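PDB 1ZCH: hypothetical oxidoreductase ycnD from Bacillus subtilis, which reduces FMN with NADH or NADPH as reductant, and also reduces nitroaromatic compounds, quinones, chromates and azo dyes. Local coordinates for residues E25-I30 and T50-E55; E105-G110 and Q243-E248; Q143-L148 and V155-G160. All coordinates share one frame; numbering follows the deposited sequence.

Interactions 1 and 3 pack a helix on the strands of one antiparallel sheet or on their ends. Interaction 2 packs the C-terminal loop on helix 104-127. Each also reaches the second subunit of this homodimeric flavoprotein. Interaction 1 comes first along the chain. Interaction 3 is nested inside the long loop closed by interaction 2. Interactions 1 and 3 reach the sheet at strands 46-51 and 155-164, about 17 Å apart between centres and without touching. Interactions 1 and 2 lie farther apart, about 28 Å between centres. Interactions 2 and 3 do touch: Gln-243 NE2 probably donates to Val-155 O at 2.8 Å. The C-terminal segment is thus tied to the strand that carries Ser-159 of the FMN pocket.

Interaction 1. Residues E25-I30 and T50-E55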
# COMPACT_ATOMS: atom_id res chain seq x y z
N GLU A 25 -10.02 17.49 -14.56
CA GLU A 25 -10.40 16.24 -15.22
C GLU A 25 -9.37 15.15 -14.97
O GLU A 25 -9.74 13.98 -14.80
CB GLU A 25 -10.56 16.46 -16.72
CG GLU A 25 -11.27 15.32 -17.43
CD GLU A 25 -11.45 15.57 -18.91
OE1 GLU A 25 -11.61 16.74 -19.30
OE2 GLU A 25 -11.43 14.59 -19.69
N GLN A 26 -8.09 15.51 -14.96
CA GLN A 26 -7.04 14.52 -14.73
C GLN A 26 -7.08 14.06 -13.28
O GLN A 26 -6.92 12.88 -13.00
CB GLN A 26 -5.67 15.11 -15.08
CG GLN A 26 -5.51 15.46 -16.56
CD GLN A 26 -4.09 15.88 -16.91
OE1 GLN A 26 -3.49 16.72 -16.23
NE2 GLN A 26 -3.55 15.31 -17.98
N LEU A 27 -7.30 15.00 -12.36
CA LEU A 27 -7.39 14.65 -10.95
C LEU A 27 -8.57 13.69 -10.75
O LEU A 27 -8.48 12.75 -9.97
CB LEU A 27 -7.57 15.90 -10.10
CG LEU A 27 -6.34 16.81 -10.00
CD1 LEU A 27 -6.65 18.03 -9.13
CD2 LEU A 27 -5.17 16.03 -9.41
N ASP A 28 -9.67 13.93 -11.45
CA ASP A 28 -10.84 13.06 -11.32
C ASP A 28 -10.49 11.64 -11.76
O ASP A 28 -10.90 10.67 -11.12
CB ASP A 28 -12.01 13.56 -12.17
CG ASP A 28 -12.61 14.85 -11.65
OD1 ASP A 28 -12.58 15.08 -10.42
OD2 ASP A 28 -13.14 15.63 -12.47
N GLN A 29 -9.75 11.52 -12.85
CA GLN A 29 -9.36 10.20 -13.36
C GLN A 29 -8.46 9.48 -12.37
O GLN A 29 -8.60 8.28 -12.15
CB GLN A 29 -8.65 10.34 -14.71
CG GLN A 29 -9.55 10.82 -15.84
CD GLN A 29 -8.79 11.00 -17.14
OE1 GLN A 29 -8.25 10.05 -17.70
NE2 GLN A 29 -8.76 12.23 -17.63
N ILE A 30 -7.52 10.22 -11.79
CA ILE A 30 -6.60 9.65 -10.81
C ILE A 30 -7.40 9.15 -9.61
O ILE A 30 -7.17 8.04 -9.11
CB ILE A 30 -5.57 10.72 -10.37
CG1 ILE A 30 -4.66 11.07 -11.56
CG2 ILE A 30 -4.77 10.22 -9.17
CD1 ILE A 30 -3.76 12.26 -11.31
N THR A 50 -7.18 16.49 -1.18
CA THR A 50 -6.53 17.20 -2.28
C THR A 50 -6.30 18.62 -1.82
O THR A 50 -7.24 19.33 -1.44
CB THR A 50 -7.41 17.22 -3.54
OG1 THR A 50 -7.62 15.88 -4.01
CG2 THR A 50 -6.73 18.03 -4.66
N VAL A 51 -5.04 19.04 -1.82
CA VAL A 51 -4.68 20.39 -1.40
C VAL A 51 -4.08 21.15 -2.56
O VAL A 51 -3.06 20.74 -3.13
CB VAL A 51 -3.66 20.36 -0.24
CG1 VAL A 51 -3.27 21.78 0.15
CG2 VAL A 51 -4.24 19.63 0.96
N GLN A 52 -4.71 22.26 -2.94
CA GLN A 52 -4.20 23.07 -4.04
C GLN A 52 -4.03 24.53 -3.59
O GLN A 52 -3.46 25.34 -4.32
CB GLN A 52 -5.14 22.99 -5.24
CG GLN A 52 -5.39 21.56 -5.71
CD GLN A 52 -6.24 21.48 -6.95
OE1 GLN A 52 -5.76 21.68 -8.07
NE2 GLN A 52 -7.53 21.22 -6.77
N ASP A 53 -4.52 24.84 -2.40
CA ASP A 53 -4.39 26.20 -1.86
C ASP A 53 -2.91 26.45 -1.59
O ASP A 53 -2.27 25.71 -0.84
CB ASP A 53 -5.16 26.34 -0.55
CG ASP A 53 -5.02 27.72 0.06
OD1 ASP A 53 -5.63 28.67 -0.48
OD2 ASP A 53 -4.30 27.86 1.07
N LYS A 54 -2.37 27.50 -2.20
CA LYS A 54 -0.96 27.84 -2.05
C LYS A 54 -0.49 27.95 -0.60
O LYS A 54 0.52 27.34 -0.23
CB LYS A 54 -0.66 29.15 -2.79
CG LYS A 54 0.82 29.44 -2.94
CD LYS A 54 1.48 28.44 -3.88
CE LYS A 54 2.98 28.69 -4.01
NZ LYS A 54 3.60 27.79 -5.02
N GLU A 55 -1.21 28.71 0.21
CA GLU A 55 -0.84 28.90 1.61
C GLU A 55 -0.85 27.61 2.43
O GLU A 55 0.10 27.33 3.17
CB GLU A 55 -1.78 29.92 2.27
CG GLU A 55 -1.82 31.28 1.60
CD GLU A 55 -0.51 32.03 1.70
OE1 GLU A 55 0.53 31.52 1.22
OE2 GLU A 55 -0.51 33.15 2.26
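Leu-27 of helix 24-36 meets Thr-50 at the end of strand 46-51 and Gln-52 in the turn just past it. One residue before Leu-27, Gln-26 packs on Leu-128 and Leu-130. Leu-27 carries the whole contact from its side. Its CG is anti to the carbonyl carbon (chi1 -70°), and the extended chi2 (179°) carries CD1 on toward Gln-52. Gln-52 comes from the opposite direction with its chain extended beyond CG. Leu-27 CD1 stands 3.9 Å from Gln-52 OE1. The same methyl is 4.1 Å from Gln-52 NE2, so it rests against the amide group as a whole. Leu-27 CD1 also comes within 4.5 Å of Thr-50 CG2, a looser approach. Later on the helix, Ile-30 turns to Ala-121 and Ala-125 of helix 104-127. Thr-50 pairs in parallel with a strand of the second subunit, so the sheet continues across the dimer interface. Thr-50 OG1 bonds to Asn-182 ND2 of that chain, and Gln-52 N to its Glu-185 OE2. No hydrogen bond joins the two segments. The chemistry implies a weak, non-directional hold of helix 24-36 beside this edge strand, while directional bonds tie Thr-50 and Gln-52 to the dimer partner.

Interaction 2. Residues E105-G110 and Q243-E248; sequences ESVLVG and QGFKVE
A Schellman motif with Gly-244 as its C-prime residue ends helix 236-242, and the next residue, Phe-245, packs on Ser-106 and Val-107 of helix 104-127. Ser-106 OG lies at the edge of the Phe-245 ring, in its plane, 3.4 Å from CD1. This hydroxyl has its polar partner in its own chain, the carbonyl O of Gly-103. Val-107 adds an apolar touch, with CG2 at 4.1 Å from Phe-245 CD1. That methyl, the branch anti to the carbonyl carbon, comes at the ring obliquely, neither over its face nor at its edge. An alanine in place of Phe-245 is likely to open a gap beside Ser-106 and Val-107 and leave the ring of Phe-156 without its edge-to-face mate. Glu-248 reaches the start of the same helix. A water accepts from Glu-105 N at 3.0 Å and donates to Glu-248 OE2 at 2.7 Å. Glu-248 OE1 takes the N-H of Leu-104, and OE2 also bonds to Arg-237 N of the second subunit. The helix start would probably stabilise this carboxylate. The C-terminal segment passes the first turn of helix 104-127, with Leu-240 of helix 236-242 and Phe-156 of strand 155-164 beside Phe-245.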
# COMPACT_ATOMS: atom_id res chain seq x y z
N GLU A 105 -4.29 -4.66 14.03
CA GLU A 105 -4.84 -5.17 12.77
C GLU A 105 -5.44 -4.00 11.98
O GLU A 105 -5.31 -3.94 10.76
CB GLU A 105 -5.90 -6.23 13.05
CG GLU A 105 -6.77 -6.63 11.84
CD GLU A 105 -5.98 -7.21 10.67
OE1 GLU A 105 -4.79 -7.56 10.84
OE2 GLU A 105 -6.57 -7.34 9.57
N SER A 106 -6.09 -3.08 12.68
CA SER A 106 -6.71 -1.92 12.04
C SER A 106 -5.64 -1.05 11.38
O SER A 106 -5.84 -0.53 10.28
CB SER A 106 -7.49 -1.09 13.06
OG SER A 106 -6.64 -0.64 14.11
N VAL A 107 -4.50 -0.92 12.05
CA VAL A 107 -3.40 -0.12 11.52
C VAL A 107 -2.86 -0.76 10.24
O VAL A 107 -2.58 -0.06 9.27
CB VAL A 107 -2.26 0.01 12.57
CG1 VAL A 107 -1.03 0.66 11.95
CG2 VAL A 107 -2.76 0.85 13.76
N LEU A 108 -2.73 -2.08 10.24
CA LEU A 108 -2.24 -2.76 9.05
C LEU A 108 -3.25 -2.62 7.92
O LEU A 108 -2.88 -2.37 6.78
CB LEU A 108 -1.98 -4.25 9.33
CG LEU A 108 -0.88 -4.57 10.35
CD1 LEU A 108 -0.69 -6.08 10.43
CD2 LEU A 108 0.43 -3.89 9.95
N VAL A 109 -4.53 -2.78 8.24
CA VAL A 109 -5.57 -2.65 7.22
C VAL A 109 -5.51 -1.26 6.58
O VAL A 109 -5.52 -1.13 5.35
CB VAL A 109 -6.99 -2.87 7.81
CG1 VAL A 109 -8.06 -2.46 6.79
CG2 VAL A 109 -7.17 -4.33 8.20
N GLY A 110 -5.44 -0.23 7.41
CA GLY A 110 -5.39 1.12 6.90
C GLY A 110 -4.14 1.44 6.10
O GLY A 110 -4.22 2.09 5.05
N GLN A 243 -5.21 9.33 17.93
CA GLN A 243 -6.22 9.26 16.89
C GLN A 243 -7.21 8.12 17.09
O GLN A 243 -7.94 7.75 16.16
CB GLN A 243 -5.56 9.15 15.51
CG GLN A 243 -4.86 10.42 15.07
CD GLN A 243 -5.75 11.65 15.18
OE1 GLN A 243 -5.67 12.41 16.16
NE2 GLN A 243 -6.62 11.86 14.19
N GLY A 244 -7.23 7.55 18.29
CA GLY A 244 -8.17 6.48 18.58
C GLY A 244 -7.75 5.05 18.31
O GLY A 244 -8.54 4.13 18.47
N PHE A 245 -6.50 4.86 17.89
CA PHE A 245 -6.00 3.52 17.62
C PHE A 245 -5.24 3.02 18.84
O PHE A 245 -4.33 3.69 19.33
CB PHE A 245 -5.09 3.53 16.39
CG PHE A 245 -5.81 3.82 15.11
CD1 PHE A 245 -6.37 2.78 14.36
CD2 PHE A 245 -5.95 5.12 14.65
CE1 PHE A 245 -7.06 3.04 13.18
CE2 PHE A 245 -6.65 5.40 13.47
CZ PHE A 245 -7.20 4.35 12.74
N LYS A 246 -5.62 1.85 19.33
CA LYS A 246 -4.95 1.29 20.50
C LYS A 246 -4.13 0.06 20.15
O LYS A 246 -4.48 -0.69 19.24
CB LYS A 246 -5.97 0.91 21.57
CG LYS A 246 -6.83 2.07 22.07
CD LYS A 246 -7.63 1.65 23.29
CE LYS A 246 -8.61 2.72 23.72
NZ LYS A 246 -9.73 2.87 22.75
N VAL A 247 -3.03 -0.12 20.86
CA VAL A 247 -2.17 -1.27 20.66
C VAL A 247 -2.66 -2.33 21.64
O VAL A 247 -2.73 -2.07 22.84
CB VAL A 247 -0.70 -0.93 20.97
CG1 VAL A 247 0.16 -2.18 20.83
CG2 VAL A 247 -0.21 0.16 20.02
N GLU A 248 -3.01 -3.51 21.14
CA GLU A 248 -3.50 -4.56 22.02
C GLU A 248 -2.43 -4.94 23.03
O GLU A 248 -1.24 -4.81 22.77
CB GLU A 248 -3.94 -5.79 21.22
CG GLU A 248 -2.83 -6.48 20.45
CD GLU A 248 -2.74 -6.00 19.01
OE1 GLU A 248 -2.66 -4.78 18.79
OE2 GLU A 248 -2.75 -6.86 18.10
O HOH W 1 -4.66 -6.54 16.29

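Interaction 3. Residues Q143-L148 and V155-G160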
# COMPACT_ATOMS: atom_id res chain seq x y z
N GLN A 143 0.59 15.72 14.39
CA GLN A 143 -0.40 16.49 15.14
C GLN A 143 -0.75 17.81 14.45
O GLN A 143 -1.92 18.16 14.31
CB GLN A 143 0.08 16.76 16.57
CG GLN A 143 -0.96 17.45 17.43
CD GLN A 143 -2.31 16.75 17.36
OE1 GLN A 143 -2.43 15.57 17.68
NE2 GLN A 143 -3.34 17.48 16.92
N GLU A 144 0.28 18.56 14.04
CA GLU A 144 0.07 19.83 13.36
C GLU A 144 -0.72 19.62 12.06
O GLU A 144 -1.62 20.40 11.74
CB GLU A 144 1.41 20.49 13.00
CG GLU A 144 2.26 20.96 14.17
CD GLU A 144 2.79 19.82 15.02
OE1 GLU A 144 2.97 18.70 14.49
OE2 GLU A 144 3.05 20.05 16.22
N LEU A 145 -0.36 18.58 11.33
CA LEU A 145 -1.02 18.27 10.06
C LEU A 145 -2.46 17.86 10.30
O LEU A 145 -3.36 18.26 9.56
CB LEU A 145 -0.26 17.15 9.34
CG LEU A 145 -0.72 16.81 7.92
CD1 LEU A 145 -0.57 18.02 7.01
CD2 LEU A 145 0.10 15.64 7.39
N ILE A 146 -2.68 17.07 11.35
CA ILE A 146 -4.01 16.61 11.71
C ILE A 146 -4.92 17.81 12.00
O ILE A 146 -6.07 17.86 11.57
CB ILE A 146 -3.94 15.69 12.95
CG1 ILE A 146 -3.44 14.31 12.54
CG2 ILE A 146 -5.30 15.61 13.64
CD1 ILE A 146 -3.03 13.42 13.70
N GLU A 147 -4.38 18.78 12.73
CA GLU A 147 -5.13 19.98 13.09
C GLU A 147 -5.37 20.87 11.87
O GLU A 147 -6.47 21.39 11.68
CB GLU A 147 -4.38 20.78 14.16
CG GLU A 147 -4.21 20.00 15.45
CD GLU A 147 -5.54 19.58 16.03
OE1 GLU A 147 -5.60 18.51 16.67
OE2 GLU A 147 -6.53 20.33 15.86
N LEU A 148 -4.35 21.03 11.04
CA LEU A 148 -4.44 21.86 9.85
C LEU A 148 -5.51 21.39 8.88
O LEU A 148 -6.27 22.19 8.34
CB LEU A 148 -3.09 21.91 9.13
CG LEU A 148 -3.02 22.73 7.84
CD1 LEU A 148 -3.25 24.20 8.15
CD2 LEU A 148 -1.67 22.53 7.18
N VAL A 155 -8.55 8.75 11.99
CA VAL A 155 -7.94 9.10 10.72
C VAL A 155 -6.50 9.53 11.01
O VAL A 155 -6.26 10.32 11.93
CB VAL A 155 -8.67 10.27 10.03
CG1 VAL A 155 -7.95 10.65 8.73
CG2 VAL A 155 -10.12 9.89 9.74
N PHE A 156 -5.55 8.99 10.27
CA PHE A 156 -4.16 9.39 10.46
C PHE A 156 -3.40 9.44 9.14
O PHE A 156 -3.61 8.61 8.25
CB PHE A 156 -3.45 8.50 11.50
CG PHE A 156 -3.27 7.06 11.08
CD1 PHE A 156 -2.19 6.68 10.29
CD2 PHE A 156 -4.14 6.08 11.54
CE1 PHE A 156 -1.98 5.34 9.96
CE2 PHE A 156 -3.94 4.74 11.22
CZ PHE A 156 -2.86 4.36 10.43
N PRO A 157 -2.53 10.44 8.98
CA PRO A 157 -1.74 10.61 7.75
C PRO A 157 -0.69 9.53 7.57
O PRO A 157 -0.00 9.14 8.51
CB PRO A 157 -1.13 11.99 7.93
CG PRO A 157 -0.85 12.02 9.41
CD PRO A 157 -2.14 11.45 9.99
N LEU A 158 -0.58 9.03 6.34
CA LEU A 158 0.41 8.01 6.04
C LEU A 158 1.43 8.53 5.03
O LEU A 158 2.63 8.42 5.25
CB LEU A 158 -0.27 6.75 5.51
CG LEU A 158 -0.90 5.93 6.64
CD1 LEU A 158 -1.83 4.87 6.10
CD2 LEU A 158 0.22 5.30 7.47
N SER A 159 0.95 9.10 3.94
CA SER A 159 1.87 9.62 2.93
C SER A 159 1.22 10.64 2.00
O SER A 159 0.05 10.53 1.66
CB SER A 159 2.43 8.48 2.09
OG SER A 159 3.35 8.95 1.10
N GLY A 160 2.00 11.63 1.61
CA GLY A 160 1.49 12.61 0.68
C GLY A 160 1.94 12.15 -0.70
O GLY A 160 2.70 11.19 -0.83
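Pro-157 of strand 155-164 packs against Leu-145 and Ile-146 of helix 142-148, and its ring can be followed atom by atom. CB of Pro-157 meets CD2 of Leu-145 at 3.9 Å. CG of Pro-157 lies a little farther from that methyl, 4.3 Å from Leu-145 CD2. CD of Pro-157, where the ring turns back to the backbone N, meets CG1 of Ile-146 at 4.0 Å. The two helix residues thus take different parts of one ring. Leu-145 slides past the proline in the opposite direction. Its CG is anti to the backbone N (chi1 -173°) and chi2 is 61° to CD1, which leaves CD2 as the extended branch that reaches Pro-157 CB. Ile-146 crosses the proline at about a right angle. All three residues are buried, and the contact is apolar throughout. Farther along the strand, Leu-158 and Ser-159 both face Phe-79 in a classic beta bulge. Ser-159 touches the FMN, and its OG donates to Gly-160 O at 3.0 Å, in the carbonyl plane on a lone pair. Helix 142-148 has other neighbours too: Leu-145 touches Ile-60 of helix 54-63, and Leu-151 packs on both Ile-146 and Pro-157. Strand 155-164 runs inside the sheet, between strands 75-82 and 131-135, with helix 142-148 resting on it at Pro-157.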